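PDB 6DRU: glycosyl hydrolases family 31 family protein from Aspergillus niger, which releases alpha-xylose from the non-reducing terminal glucose of xyloglucan oligosaccharides. Local coordinates for residues A[158-163]-A[501-506]; A[494-499]-A[639-644]; A[147-152]-A[181-186]; A[174-179]-A[469-474]. One frame throughout, in Å; residues are numbered along the deposited sequence.

Contact 1. Residues A[158-163]-A[501-506]; sequences HMINKK and SGLSAA. With NAG (2-acetamido-2-deoxy-beta-D-glucopyranose), chain E.
The imidazole of His-158 has the sugar NAG over one face. NAG O6 sits 3.5 Å above the ring plane, over its centre. NAG O5 lies 3.4 Å from His-158 CE1. Ring atom NE2 is hydrogen-bonded to Gln-641 OE1. Farther along the loop, Ile-160 and Leu-503 meet obliquely, with Ile-160 CG2 3.8 Å from Leu-503 CB. Water 1 bridges the loop carbonyl Ile-160 O and the hydroxyl of Ser-504. It donates to Ile-160 O at 2.6 Å and is also hydrogen-bonded to Ser-504 OG at 2.8 Å. Ser-504 OG is anti to its carbonyl carbon (chi1 -64°), where it meets both water 1 and Ala-500 O, one turn earlier. The loop is shaped by Asn-161, whose OD1 accepts from Lys-163 N at 3.2 Å, with the donor well above the carbonyl plane. This is an Asx turn. The sugar belongs to a glycan on the protein itself. The arrangement is a loop of the N-terminal beta region lying against a helix of the family 31 TIM barrel.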
loop_
_atom_site.group_PDB
_atom_site.type_symbol
_atom_site.label_atom_id
_atom_site.label_comp_id
_atom_site.label_asym_id
_atom_site.label_seq_id
_atom_site.Cartn_x
_atom_site.Cartn_y
_atom_site.Cartn_z
ATOM N N HIS A 158 18.400 4.234 -31.615
ATOM C CA HIS A 158 19.095 3.914 -32.864
ATOM C C HIS A 158 18.761 2.505 -33.349
ATOM O O HIS A 158 19.593 1.837 -33.969
ATOM C CB HIS A 158 20.610 4.091 -32.714
ATOM C CG HIS A 158 21.307 4.474 -33.981
ATOM N ND1 HIS A 158 22.523 5.124 -33.993
ATOM C CD2 HIS A 158 20.961 4.303 -35.279
ATOM C CE1 HIS A 158 22.895 5.336 -35.242
ATOM N NE2 HIS A 158 21.965 4.846 -36.042
ATOM N N MET A 159 17.540 2.043 -33.068
ATOM C CA MET A 159 17.100 0.708 -33.446
ATOM C C MET A 159 15.687 0.763 -34.006
ATOM O O MET A 159 14.854 1.542 -33.535
ATOM C CB MET A 159 17.115 -0.249 -32.245
ATOM C CG MET A 159 18.397 -0.237 -31.433
ATOM S SD MET A 159 18.246 -1.183 -29.904
ATOM C CE MET A 159 18.186 -2.843 -30.563
ATOM N N ILE A 160 15.424 -0.059 -35.019
ATOM C CA ILE A 160 14.062 -0.310 -35.469
ATOM C C ILE A 160 13.568 -1.693 -35.067
ATOM O O ILE A 160 12.347 -1.918 -35.068
ATOM C CB ILE A 160 13.914 -0.112 -36.992
ATOM C CG1 ILE A 160 14.921 -0.975 -37.751
ATOM C CG2 ILE A 160 14.047 1.360 -37.361
ATOM C CD1 ILE A 160 14.704 -0.974 -39.245
ATOM N N ASN A 161 14.462 -2.622 -34.737
ATOM C CA ASN A 161 14.091 -3.913 -34.167
ATOM C C ASN A 161 14.199 -3.801 -32.651
ATOM O O ASN A 161 15.305 -3.718 -32.104
ATOM C CB ASN A 161 14.987 -5.028 -34.702
ATOM C CG ASN A 161 14.638 -6.387 -34.124
ATOM O OD1 ASN A 161 13.537 -6.596 -33.616
ATOM N ND2 ASN A 161 15.580 -7.319 -34.200
ATOM N N LYS A 162 13.053 -3.798 -31.974
ATOM C CA LYS A 162 13.003 -3.613 -30.531
ATOM C C LYS A 162 13.111 -4.924 -29.759
ATOM O O LYS A 162 12.957 -4.918 -28.534
ATOM C CB LYS A 162 11.717 -2.880 -30.140
ATOM C CG LYS A 162 11.550 -1.522 -30.809
ATOM C CD LYS A 162 12.649 -0.551 -30.392
ATOM C CE LYS A 162 12.619 0.725 -31.226
ATOM N NZ LYS A 162 11.657 1.733 -30.699
ATOM N N LYS A 163 13.370 -6.038 -30.443
ATOM C CA LYS A 163 13.512 -7.318 -29.762
ATOM C C LYS A 163 14.673 -7.272 -28.776
ATOM O O LYS A 163 15.728 -6.698 -29.058
ATOM C CB LYS A 163 13.729 -8.435 -30.783
ATOM C CG LYS A 163 13.935 -9.817 -30.181
ATOM C CD LYS A 163 12.618 -10.560 -30.057
ATOM C CE LYS A 163 12.810 -11.924 -29.422
ATOM N NZ LYS A 163 11.509 -12.569 -29.092
ATOM N N SER A 501 13.996 6.705 -34.778
ATOM C CA SER A 501 12.861 7.088 -33.942
ATOM C C SER A 501 11.621 7.362 -34.785
ATOM O O SER A 501 10.514 6.941 -34.429
ATOM C CB SER A 501 13.219 8.309 -33.094
ATOM O OG SER A 501 12.220 8.574 -32.125
ATOM N N GLY A 502 11.784 8.072 -35.904
ATOM C CA GLY A 502 10.653 8.326 -36.778
ATOM C C GLY A 502 10.152 7.082 -37.482
ATOM O O GLY A 502 8.968 6.990 -37.819
ATOM N N LEU A 503 11.039 6.114 -37.723
ATOM C CA LEU A 503 10.607 4.857 -38.323
ATOM C C LEU A 503 9.823 4.014 -37.326
ATOM O O LEU A 503 8.874 3.318 -37.703
ATOM C CB LEU A 503 11.814 4.088 -38.859
ATOM C CG LEU A 503 12.578 4.821 -39.962
ATOM C CD1 LEU A 503 13.818 4.045 -40.379
ATOM C CD2 LEU A 503 11.662 5.076 -41.147
ATOM N N SER A 504 10.208 4.061 -36.048
ATOM C CA SER A 504 9.438 3.365 -35.023
ATOM C C SER A 504 8.064 3.999 -34.841
ATOM O O SER A 504 7.074 3.294 -34.614
ATOM C CB SER A 504 10.205 3.361 -33.700
ATOM O OG SER A 504 11.420 2.641 -33.813
ATOM N N ALA A 505 7.987 5.328 -34.939
ATOM C CA ALA A 505 6.699 6.006 -34.844
ATOM C C ALA A 505 5.772 5.596 -35.981
ATOM O O ALA A 505 4.554 5.492 -35.793
ATOM C CB ALA A 505 6.904 7.521 -34.837
ATOM N N ALA A 506 6.331 5.363 -37.170
ATOM C CA ALA A 506 5.508 4.939 -38.298
ATOM C C ALA A 506 4.877 3.578 -38.035
ATOM O O ALA A 506 3.710 3.350 -38.378
ATOM C CB ALA A 506 6.344 4.912 -39.578
HETATM C C1 NAG E . 25.749 3.424 -37.495
HETATM C C2 NAG E . 26.441 4.742 -37.210
HETATM C C3 NAG E . 27.281 4.696 -35.987
HETATM C C4 NAG E . 26.499 4.122 -34.829
HETATM C C5 NAG E . 25.943 2.774 -35.226
HETATM C C6 NAG E . 25.167 2.179 -34.069
HETATM C C7 NAG E . 26.932 6.253 -39.090
HETATM C C8 NAG E . 27.787 6.633 -40.277
HETATM N N2 NAG E . 27.246 5.099 -38.325
HETATM O O3 NAG E . 27.744 5.994 -35.696
HETATM O O4 NAG E . 27.338 3.977 -33.708
HETATM O O5 NAG E . 25.100 2.951 -36.339
HETATM O O6 NAG E . 23.850 1.881 -34.475
HETATM O O7 NAG E . 25.971 6.934 -38.794
HETATM O O HOH W 1 10.852 0.192 -35.105
#

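Contact 2. Residues A[494-499]-A[639-644]; sequences TLAVQV and TTQQYM. With NAG (2-acetamido-2-deoxy-beta-D-glucopyranose), chain E.
Val-499 of helix 492-508 packs against Thr-640 and Gln-641, where helix 637-640 ends. The helix belongs to the TIM barrel of this family 31 enzyme. Residues 639-644 belong to its C-terminal beta domain, so the contact joins two domains. The close part centres on Val-499. Its CB lies 3.5 Å from Thr-640 O. CG1, anti to the backbone N (chi1 -175°), approaches Gln-641 CA at 3.8 Å. The same methyl meets Tyr-643 CD1 at 3.9 Å, obliquely to the ring. Tyr-643 reaches on past the valine, and its OH is hydrogen-bonded to Phe-550 O and Trp-547 NE1. Trp-547, on helix 535-548, also packs on Val-499. The part toward the glycan is looser and more polar. There the small Ala-496 is the helix partner, and its CB lies 3.7 Å from Gln-641 OE1. The glutamine chain is extended beyond CG (chi2 180°), which carries CD away from the valine. Gln-641 OE1 takes a hydrogen bond from Asn-637 ND2. The NAG here is part of a glycan attached to the protein, and its O7 comes close to both Gln-641 and Ala-496. Gln-641 NE2 donates a weak bond to NAG O7 at 3.3 Å, with an angle of 139° at the hydrogen.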
loop_
_atom_site.group_PDB
_atom_site.type_symbol
_atom_site.label_atom_id
_atom_site.label_comp_id
_atom_site.label_asym_id
_atom_site.label_seq_id
_atom_site.Cartn_x
_atom_site.Cartn_y
_atom_site.Cartn_z
ATOM N N THR A 494 23.539 12.491 -33.057
ATOM C CA THR A 494 22.110 12.683 -32.835
ATOM C C THR A 494 21.331 12.625 -34.142
ATOM O O THR A 494 20.238 12.051 -34.199
ATOM C CB THR A 494 21.867 14.014 -32.126
ATOM O OG1 THR A 494 22.469 13.985 -30.826
ATOM C CG2 THR A 494 20.385 14.279 -31.985
ATOM N N LEU A 495 21.881 13.211 -35.207
ATOM C CA LEU A 495 21.184 13.199 -36.489
ATOM C C LEU A 495 20.955 11.777 -36.986
ATOM O O LEU A 495 19.923 11.494 -37.605
ATOM C CB LEU A 495 21.974 14.011 -37.515
ATOM C CG LEU A 495 21.612 13.847 -38.991
ATOM C CD1 LEU A 495 20.261 14.469 -39.277
ATOM C CD2 LEU A 495 22.684 14.464 -39.871
ATOM N N ALA A 496 21.890 10.866 -36.703
ATOM C CA ALA A 496 21.737 9.484 -37.144
ATOM C C ALA A 496 20.664 8.743 -36.355
ATOM O O ALA A 496 19.976 7.878 -36.910
ATOM C CB ALA A 496 23.073 8.749 -37.036
ATOM N N VAL A 497 20.503 9.058 -35.067
ATOM C CA VAL A 497 19.544 8.320 -34.252
ATOM C C VAL A 497 18.112 8.796 -34.471
ATOM O O VAL A 497 17.172 8.034 -34.218
ATOM C CB VAL A 497 19.914 8.381 -32.759
ATOM C CG1 VAL A 497 21.382 8.028 -32.564
ATOM C CG2 VAL A 497 19.602 9.739 -32.172
ATOM N N GLN A 498 17.916 10.038 -34.926
ATOM C CA GLN A 498 16.561 10.554 -35.104
ATOM C C GLN A 498 15.793 9.771 -36.159
ATOM O O GLN A 498 14.564 9.673 -36.082
ATOM C CB GLN A 498 16.598 12.034 -35.487
ATOM C CG GLN A 498 17.208 12.939 -34.438
ATOM C CD GLN A 498 16.674 12.654 -33.051
ATOM O OE1 GLN A 498 15.484 12.818 -32.786
ATOM N NE2 GLN A 498 17.553 12.225 -32.155
ATOM N N VAL A 499 16.494 9.216 -37.150
ATOM C CA VAL A 499 15.822 8.511 -38.239
ATOM C C VAL A 499 15.087 7.287 -37.706
ATOM O O VAL A 499 13.910 7.064 -38.014
ATOM C CB VAL A 499 16.830 8.128 -39.337
ATOM C CG1 VAL A 499 16.108 7.500 -40.520
ATOM C CG2 VAL A 499 17.626 9.345 -39.770
ATOM N N THR A 639 19.232 0.126 -42.573
ATOM C CA THR A 639 17.809 0.068 -42.271
ATOM C C THR A 639 17.376 1.026 -41.171
ATOM O O THR A 639 16.204 1.413 -41.144
ATOM C CB THR A 639 17.403 -1.359 -41.875
ATOM O OG1 THR A 639 18.262 -1.830 -40.830
ATOM C CG2 THR A 639 17.515 -2.288 -43.068
ATOM N N THR A 640 18.281 1.421 -40.277
ATOM C CA THR A 640 17.959 2.392 -39.240
ATOM C C THR A 640 18.187 3.833 -39.680
ATOM O O THR A 640 17.751 4.752 -38.977
ATOM C CB THR A 640 18.776 2.114 -37.971
ATOM O OG1 THR A 640 20.165 2.365 -38.222
ATOM C CG2 THR A 640 18.595 0.671 -37.524
ATOM N N GLN A 641 18.854 4.054 -40.818
ATOM C CA GLN A 641 19.141 5.402 -41.297
ATOM C C GLN A 641 18.740 5.616 -42.754
ATOM O O GLN A 641 19.038 6.677 -43.313
ATOM C CB GLN A 641 20.629 5.731 -41.114
ATOM C CG GLN A 641 21.122 5.594 -39.680
ATOM C CD GLN A 641 22.595 5.926 -39.533
ATOM O OE1 GLN A 641 23.259 5.459 -38.608
ATOM N NE2 GLN A 641 23.111 6.741 -40.446
ATOM N N GLN A 642 18.081 4.645 -43.383
ATOM C CA GLN A 642 17.479 4.817 -44.697
ATOM C C GLN A 642 15.993 4.502 -44.610
ATOM O O GLN A 642 15.556 3.735 -43.747
ATOM C CB GLN A 642 18.124 3.911 -45.756
ATOM C CG GLN A 642 19.635 4.006 -45.866
ATOM C CD GLN A 642 20.185 3.109 -46.963
ATOM O OE1 GLN A 642 21.398 2.998 -47.144
ATOM N NE2 GLN A 642 19.289 2.467 -47.704
ATOM N N TYR A 643 15.216 5.094 -45.515
ATOM C CA TYR A 643 13.778 4.874 -45.508
ATOM C C TYR A 643 13.194 5.338 -46.832
ATOM O O TYR A 643 13.814 6.103 -47.574
ATOM C CB TYR A 643 13.099 5.613 -44.351
ATOM C CG TYR A 643 13.206 7.119 -44.434
ATOM C CD1 TYR A 643 14.333 7.782 -43.965
ATOM C CD2 TYR A 643 12.175 7.878 -44.976
ATOM C CE1 TYR A 643 14.433 9.157 -44.038
ATOM C CE2 TYR A 643 12.265 9.253 -45.053
ATOM C CZ TYR A 643 13.397 9.888 -44.582
ATOM O OH TYR A 643 13.494 11.259 -44.655
ATOM N N MET A 644 11.986 4.862 -47.113
ATOM C CA MET A 644 11.220 5.317 -48.263
ATOM C C MET A 644 10.307 6.454 -47.816
ATOM O O MET A 644 9.410 6.247 -46.992
ATOM C CB MET A 644 10.409 4.169 -48.863
ATOM C CG MET A 644 11.255 3.099 -49.549
ATOM S SD MET A 644 11.953 3.595 -51.138
ATOM C CE MET A 644 10.473 3.786 -52.129
HETATM C C1 NAG E . 25.749 3.424 -37.495
HETATM C C2 NAG E . 26.441 4.742 -37.210
HETATM C C3 NAG E . 27.281 4.696 -35.987
HETATM C C4 NAG E . 26.499 4.122 -34.829
HETATM C C5 NAG E . 25.943 2.774 -35.226
HETATM C C6 NAG E . 25.167 2.179 -34.069
HETATM C C7 NAG E . 26.932 6.253 -39.090
HETATM C C8 NAG E . 27.787 6.633 -40.277
HETATM N N2 NAG E . 27.246 5.099 -38.325
HETATM O O3 NAG E . 27.744 5.994 -35.696
HETATM O O4 NAG E . 27.338 3.977 -33.708
HETATM O O5 NAG E . 25.100 2.951 -36.339
HETATM O O6 NAG E . 23.850 1.881 -34.475
HETATM O O7 NAG E . 25.971 6.934 -38.794
#

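Contact 3. Residues A[147-152]-A[181-186]; sequences EQIYGT and FMSNKG
Ser-183 OG lies anti to its backbone N (chi1 176°), and Glu-147 is extended beyond CG. The hydroxyl donates to the anti lone pair of Glu-147 OE1, with OG 2.7 Å from OE1. In Asn-184, CG sits between the backbone N and the carbonyl carbon (chi1 57°). OD1 there accepts from Gln-148 N at 3.1 Å, the donor lying above the carbonyl plane. Strands 149-151 and 181-183 pair antiparallel. Tyr-150 and Met-182 form the hydrogen-bonded pair: Tyr-150 N to Met-182 O is 2.9 Å, and Met-182 N to Tyr-150 O is 2.8 Å. Ile-149 CG2 rests 3.6 Å from Phe-181 CD1. Within the chain, strand 149-151 is an edge strand of the N-terminal mixed sheet. Ser-183 OG also accepts from Lys-185 N, an ST turn. Glu-147 OE1 has a second partner in Tyr-187 OH. Lys-185 NZ, hydrogen-bonded to Thr-144 OG1, makes a long salt bridge to Glu-147 OE2 at 4.0 Å. The hydroxyls and the distant lysine could favour an ionised carboxylate at this buried position.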
loop_
_atom_site.group_PDB
_atom_site.type_symbol
_atom_site.label_atom_id
_atom_site.label_comp_id
_atom_site.label_asym_id
_atom_site.label_seq_id
_atom_site.Cartn_x
_atom_site.Cartn_y
_atom_site.Cartn_z
ATOM N N GLU A 147 12.310 -13.542 -33.537
ATOM C CA GLU A 147 11.238 -12.597 -33.811
ATOM C C GLU A 147 11.770 -11.167 -33.843
ATOM O O GLU A 147 12.806 -10.843 -33.258
ATOM C CB GLU A 147 10.133 -12.714 -32.761
ATOM C CG GLU A 147 8.746 -12.376 -33.282
ATOM C CD GLU A 147 7.648 -12.718 -32.294
ATOM O OE1 GLU A 147 6.527 -12.189 -32.448
ATOM O OE2 GLU A 147 7.909 -13.503 -31.357
ATOM N N GLN A 148 11.041 -10.306 -34.548
ATOM C CA GLN A 148 11.388 -8.899 -34.677
ATOM C C GLN A 148 10.184 -8.046 -34.307
ATOM O O GLN A 148 9.058 -8.333 -34.725
ATOM C CB GLN A 148 11.858 -8.572 -36.099
ATOM C CG GLN A 148 13.129 -9.296 -36.507
ATOM C CD GLN A 148 13.647 -8.847 -37.858
ATOM O OE1 GLN A 148 13.430 -7.708 -38.273
ATOM N NE2 GLN A 148 14.327 -9.745 -38.557
ATOM N N ILE A 149 10.425 -7.000 -33.522
ATOM C CA ILE A 149 9.372 -6.134 -33.004
ATOM C C ILE A 149 9.600 -4.730 -33.546
ATOM O O ILE A 149 10.681 -4.158 -33.360
ATOM C CB ILE A 149 9.343 -6.128 -31.469
ATOM C CG1 ILE A 149 9.208 -7.556 -30.929
ATOM C CG2 ILE A 149 8.218 -5.248 -30.964
ATOM C CD1 ILE A 149 7.998 -8.296 -31.451
ATOM N N TYR A 150 8.585 -4.178 -34.205
ATOM C CA TYR A 150 8.637 -2.834 -34.763
ATOM C C TYR A 150 7.565 -1.967 -34.119
ATOM O O TYR A 150 6.434 -2.417 -33.910
ATOM C CB TYR A 150 8.434 -2.850 -36.282
ATOM C CG TYR A 150 9.253 -3.890 -37.010
ATOM C CD1 TYR A 150 10.610 -4.037 -36.754
ATOM C CD2 TYR A 150 8.668 -4.728 -37.951
ATOM C CE1 TYR A 150 11.360 -4.988 -37.417
ATOM C CE2 TYR A 150 9.411 -5.682 -38.619
ATOM C CZ TYR A 150 10.757 -5.808 -38.349
ATOM O OH TYR A 150 11.499 -6.756 -39.013
ATOM N N GLY A 151 7.917 -0.718 -33.822
ATOM C CA GLY A 151 6.974 0.216 -33.236
ATOM C C GLY A 151 7.299 0.587 -31.806
ATOM O O GLY A 151 8.401 1.065 -31.516
ATOM N N THR A 152 6.334 0.374 -30.907
ATOM C CA THR A 152 6.458 0.639 -29.471
ATOM C C THR A 152 6.639 2.123 -29.149
ATOM O O THR A 152 7.084 2.471 -28.050
ATOM C CB THR A 152 7.598 -0.176 -28.839
ATOM O OG1 THR A 152 8.864 0.377 -29.224
ATOM C CG2 THR A 152 7.530 -1.634 -29.278
ATOM N N PHE A 181 2.683 -2.535 -31.537
ATOM C CA PHE A 181 3.836 -3.040 -32.265
ATOM C C PHE A 181 3.402 -4.026 -33.338
ATOM O O PHE A 181 2.345 -4.654 -33.241
ATOM C CB PHE A 181 4.855 -3.706 -31.324
ATOM C CG PHE A 181 4.418 -5.042 -30.782
ATOM C CD1 PHE A 181 4.767 -6.218 -31.432
ATOM C CD2 PHE A 181 3.692 -5.125 -29.608
ATOM C CE1 PHE A 181 4.380 -7.448 -30.930
ATOM C CE2 PHE A 181 3.306 -6.352 -29.100
ATOM C CZ PHE A 181 3.649 -7.516 -29.764
ATOM N N MET A 182 4.237 -4.147 -34.368
ATOM C CA MET A 182 4.102 -5.165 -35.399
ATOM C C MET A 182 5.212 -6.193 -35.239
ATOM O O MET A 182 6.339 -5.851 -34.868
ATOM C CB MET A 182 4.175 -4.561 -36.804
ATOM C CG MET A 182 3.104 -3.540 -37.126
ATOM S SD MET A 182 3.248 -2.968 -38.832
ATOM C CE MET A 182 4.960 -2.443 -38.877
ATOM N N SER A 183 4.889 -7.449 -35.519
ATOM C CA SER A 183 5.863 -8.526 -35.537
ATOM C C SER A 183 6.045 -9.026 -36.964
ATOM O O SER A 183 5.108 -9.012 -37.768
ATOM C CB SER A 183 5.432 -9.679 -34.628
ATOM O OG SER A 183 6.335 -10.766 -34.718
ATOM N N ASN A 184 7.265 -9.465 -37.278
ATOM C CA ASN A 184 7.523 -10.014 -38.602
ATOM C C ASN A 184 6.869 -11.373 -38.817
ATOM O O ASN A 184 6.873 -11.868 -39.948
ATOM C CB ASN A 184 9.030 -10.105 -38.857
ATOM C CG ASN A 184 9.750 -10.939 -37.822
ATOM O OD1 ASN A 184 9.187 -11.284 -36.783
ATOM N ND2 ASN A 184 11.005 -11.271 -38.099
ATOM N N LYS A 185 6.301 -11.982 -37.772
ATOM C CA LYS A 185 5.519 -13.198 -37.955
ATOM C C LYS A 185 4.193 -12.939 -38.656
ATOM O O LYS A 185 3.518 -13.900 -39.040
ATOM C CB LYS A 185 5.258 -13.873 -36.608
ATOM C CG LYS A 185 6.429 -14.681 -36.087
ATOM C CD LYS A 185 6.007 -15.582 -34.941
ATOM C CE LYS A 185 7.182 -16.396 -34.426
ATOM N NZ LYS A 185 6.919 -16.962 -33.075
ATOM N N GLY A 186 3.808 -11.678 -38.831
ATOM C CA GLY A 186 2.578 -11.355 -39.518
ATOM C C GLY A 186 1.420 -11.059 -38.589
ATOM O O GLY A 186 0.301 -11.528 -38.817
#

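Contact 4. Residues A[174-179]-A[469-474]; sequences SYIPTP and SRSGYI. With XYS (alpha-D-xylopyranose), chain N.
Ser-174 meets Arg-470 through water 2. The water accepts from Ser-174 N at 3.2 Å and from Arg-470 NE at 2.9 Å. The arginine chain bends at chi3 (64°), which places NE at this water. Its NH1 then donates to XYS O2 at 3.2 Å, with an angle of 149° at the hydrogen. The xylose oxygen lies at the guanidinium edge, in plane. Arg-470 NH2 forms a salt bridge with Asp-398, and the active-site Asp-395 is close by. One residue on, Tyr-175 O accepts from water 3, which takes a bond from Ser-471 OG. Ile-176 puts both branches onto the loop backbone. Its CD1 is 3.3 Å from Arg-470 O, and its CG2 is 3.3 Å from Gly-472 O. Here strand 176-183 of the N-terminal beta sheet runs beside the loop that follows TIM-barrel strand 467-469. The touching parts, 176-179 and 470-474, differ by 9° in their end-to-end directions. Pro-177 O comes in plane to the edge of the Tyr-473 ring, 3.5 Å from CE1, and also accepts from Lys-437 NZ. Thr-178 CG2 touches Ile-474 CG1 at 3.6 Å. Pro-179 crosses Tyr-473 at about a right angle, its CD 3.6 Å from Tyr-473 CE1. The tyrosine OH is hydrogen-bonded to Met-193 O.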
loop_
_atom_site.group_PDB
_atom_site.type_symbol
_atom_site.label_atom_id
_atom_site.label_comp_id
_atom_site.label_asym_id
_atom_site.label_seq_id
_atom_site.Cartn_x
_atom_site.Cartn_y
_atom_site.Cartn_z
ATOM N N SER A 174 11.285 13.294 -25.195
ATOM C CA SER A 174 11.744 12.507 -26.349
ATOM C C SER A 174 11.414 11.023 -26.231
ATOM O O SER A 174 11.881 10.232 -27.064
ATOM C CB SER A 174 13.249 12.652 -26.594
ATOM O OG SER A 174 13.983 11.803 -25.730
ATOM N N TYR A 175 10.623 10.617 -25.240
ATOM C CA TYR A 175 10.362 9.207 -24.956
ATOM C C TYR A 175 8.853 9.020 -24.819
ATOM O O TYR A 175 8.274 9.365 -23.784
ATOM C CB TYR A 175 11.102 8.774 -23.693
ATOM C CG TYR A 175 11.035 7.298 -23.365
ATOM C CD1 TYR A 175 11.820 6.376 -24.044
ATOM C CD2 TYR A 175 10.203 6.832 -22.358
ATOM C CE1 TYR A 175 11.769 5.028 -23.737
ATOM C CE2 TYR A 175 10.143 5.487 -22.046
ATOM C CZ TYR A 175 10.927 4.590 -22.736
ATOM O OH TYR A 175 10.869 3.252 -22.423
ATOM N N ILE A 176 8.220 8.481 -25.856
ATOM C CA ILE A 176 6.773 8.273 -25.860
ATOM C C ILE A 176 6.478 6.784 -25.991
ATOM O O ILE A 176 6.148 6.315 -27.090
ATOM C CB ILE A 176 6.095 9.059 -26.992
ATOM C CG1 ILE A 176 6.667 10.473 -27.085
ATOM C CG2 ILE A 176 4.590 9.112 -26.772
ATOM C CD1 ILE A 176 6.321 11.177 -28.377
ATOM N N PRO A 177 6.578 6.008 -24.912
ATOM C CA PRO A 177 6.306 4.567 -25.014
ATOM C C PRO A 177 4.830 4.311 -25.286
ATOM O O PRO A 177 3.957 4.774 -24.548
ATOM C CB PRO A 177 6.733 4.027 -23.645
ATOM C CG PRO A 177 6.592 5.196 -22.728
ATOM C CD PRO A 177 6.936 6.409 -23.542
ATOM N N THR A 178 4.559 3.568 -26.356
ATOM C CA THR A 178 3.193 3.256 -26.755
ATOM C C THR A 178 3.098 1.782 -27.127
ATOM O O THR A 178 3.756 1.340 -28.075
ATOM C CB THR A 178 2.759 4.137 -27.929
ATOM O OG1 THR A 178 2.881 5.518 -27.566
ATOM C CG2 THR A 178 1.314 3.848 -28.310
ATOM N N PRO A 179 2.291 0.992 -26.418
ATOM C CA PRO A 179 2.258 -0.463 -26.651
ATOM C C PRO A 179 1.455 -0.846 -27.893
ATOM O O PRO A 179 0.417 -1.511 -27.824
ATOM C CB PRO A 179 1.629 -0.983 -25.353
ATOM C CG PRO A 179 0.704 0.109 -24.940
ATOM C CD PRO A 179 1.371 1.403 -25.342
ATOM N N SER A 469 2.831 18.741 -30.843
ATOM C CA SER A 469 2.894 18.040 -29.569
ATOM C C SER A 469 4.185 17.241 -29.470
ATOM O O SER A 469 4.729 16.777 -30.477
ATOM C CB SER A 469 1.687 17.108 -29.396
ATOM O OG SER A 469 1.883 16.208 -28.320
ATOM N N ARG A 470 4.668 17.076 -28.239
ATOM C CA ARG A 470 5.879 16.314 -27.963
ATOM C C ARG A 470 5.591 14.928 -27.403
ATOM O O ARG A 470 6.531 14.184 -27.111
ATOM C CB ARG A 470 6.774 17.082 -26.988
ATOM C CG ARG A 470 8.262 16.837 -27.172
ATOM C CD ARG A 470 9.069 17.657 -26.184
ATOM N NE ARG A 470 8.804 17.268 -24.805
ATOM C CZ ARG A 470 9.216 17.956 -23.746
ATOM N NH1 ARG A 470 9.908 19.076 -23.911
ATOM N NH2 ARG A 470 8.931 17.529 -22.524
ATOM N N SER A 471 4.321 14.568 -27.240
ATOM C CA SER A 471 3.958 13.282 -26.667
ATOM C C SER A 471 2.584 12.880 -27.188
ATOM O O SER A 471 1.913 13.640 -27.890
ATOM C CB SER A 471 3.980 13.333 -25.136
ATOM O OG SER A 471 3.893 12.035 -24.575
ATOM N N GLY A 472 2.175 11.671 -26.829
ATOM C CA GLY A 472 0.905 11.149 -27.290
ATOM C C GLY A 472 0.733 9.732 -26.804
ATOM O O GLY A 472 1.398 9.309 -25.856
ATOM N N TYR A 473 -0.153 8.991 -27.462
ATOM C CA TYR A 473 -0.376 7.608 -27.062
ATOM C C TYR A 473 -1.083 6.871 -28.199
ATOM O O TYR A 473 -0.977 7.264 -29.366
ATOM C CB TYR A 473 -1.160 7.551 -25.739
ATOM C CG TYR A 473 -0.960 6.263 -24.979
ATOM C CD1 TYR A 473 0.318 5.800 -24.689
ATOM C CD2 TYR A 473 -2.043 5.507 -24.553
ATOM C CE1 TYR A 473 0.511 4.621 -23.998
ATOM C CE2 TYR A 473 -1.860 4.325 -23.857
ATOM C CZ TYR A 473 -0.579 3.888 -23.583
ATOM O OH TYR A 473 -0.385 2.714 -22.891
ATOM N N ILE A 474 -1.792 5.796 -27.848
ATOM C CA ILE A 474 -2.461 4.965 -28.839
ATOM C C ILE A 474 -3.483 5.792 -29.602
ATOM O O ILE A 474 -4.341 6.458 -29.008
ATOM C CB ILE A 474 -3.116 3.756 -28.154
ATOM C CG1 ILE A 474 -2.070 2.948 -27.383
ATOM C CG2 ILE A 474 -3.817 2.880 -29.169
ATOM C CD1 ILE A 474 -2.657 1.874 -26.496
HETATM C C1 XYS N . 11.137 22.551 -24.483
HETATM C C2 XYS N . 10.855 22.213 -25.929
HETATM C C3 XYS N . 11.610 23.177 -26.817
HETATM C C4 XYS N . 11.281 24.599 -26.419
HETATM C C5 XYS N . 11.498 24.768 -24.931
HETATM O O1 XYS N . 12.521 22.459 -24.244
HETATM O O2 XYS N . 11.264 20.893 -26.196
HETATM O O3 XYS N . 11.248 22.967 -28.162
HETATM O O4 XYS N . 12.122 25.486 -27.118
HETATM O O5 XYS N . 10.688 23.860 -24.217
HETATM O O HOH W 2 8.342 14.452 -24.844
HETATM O O HOH W 3 6.205 11.358 -23.853
#

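How the contacts relate
Contacts 1 and 2 share helix 492-508 and the same NAG, and their centres are 9 Å apart. Leu-503 CD2 of contact 1 packs on Tyr-643 CB of contact 2 at 3.6 Å. Contact 3 meets contact 1 through Lys-162 N and Ile-149 O at 2.8 Å, a probable hydrogen bond. Contacts 3 and 4 both use strand 176-183. Their centres are 18 Å apart, but Thr-152 O and Thr-178 N come within 3.2 Å. Contact 4 alone holds a xylose-pocket residue, Arg-470, whose side chain is about 3 Å from that of the active-site Asp-395. Contacts 2 and 4 do not touch, with nearest atoms about 7 Å apart.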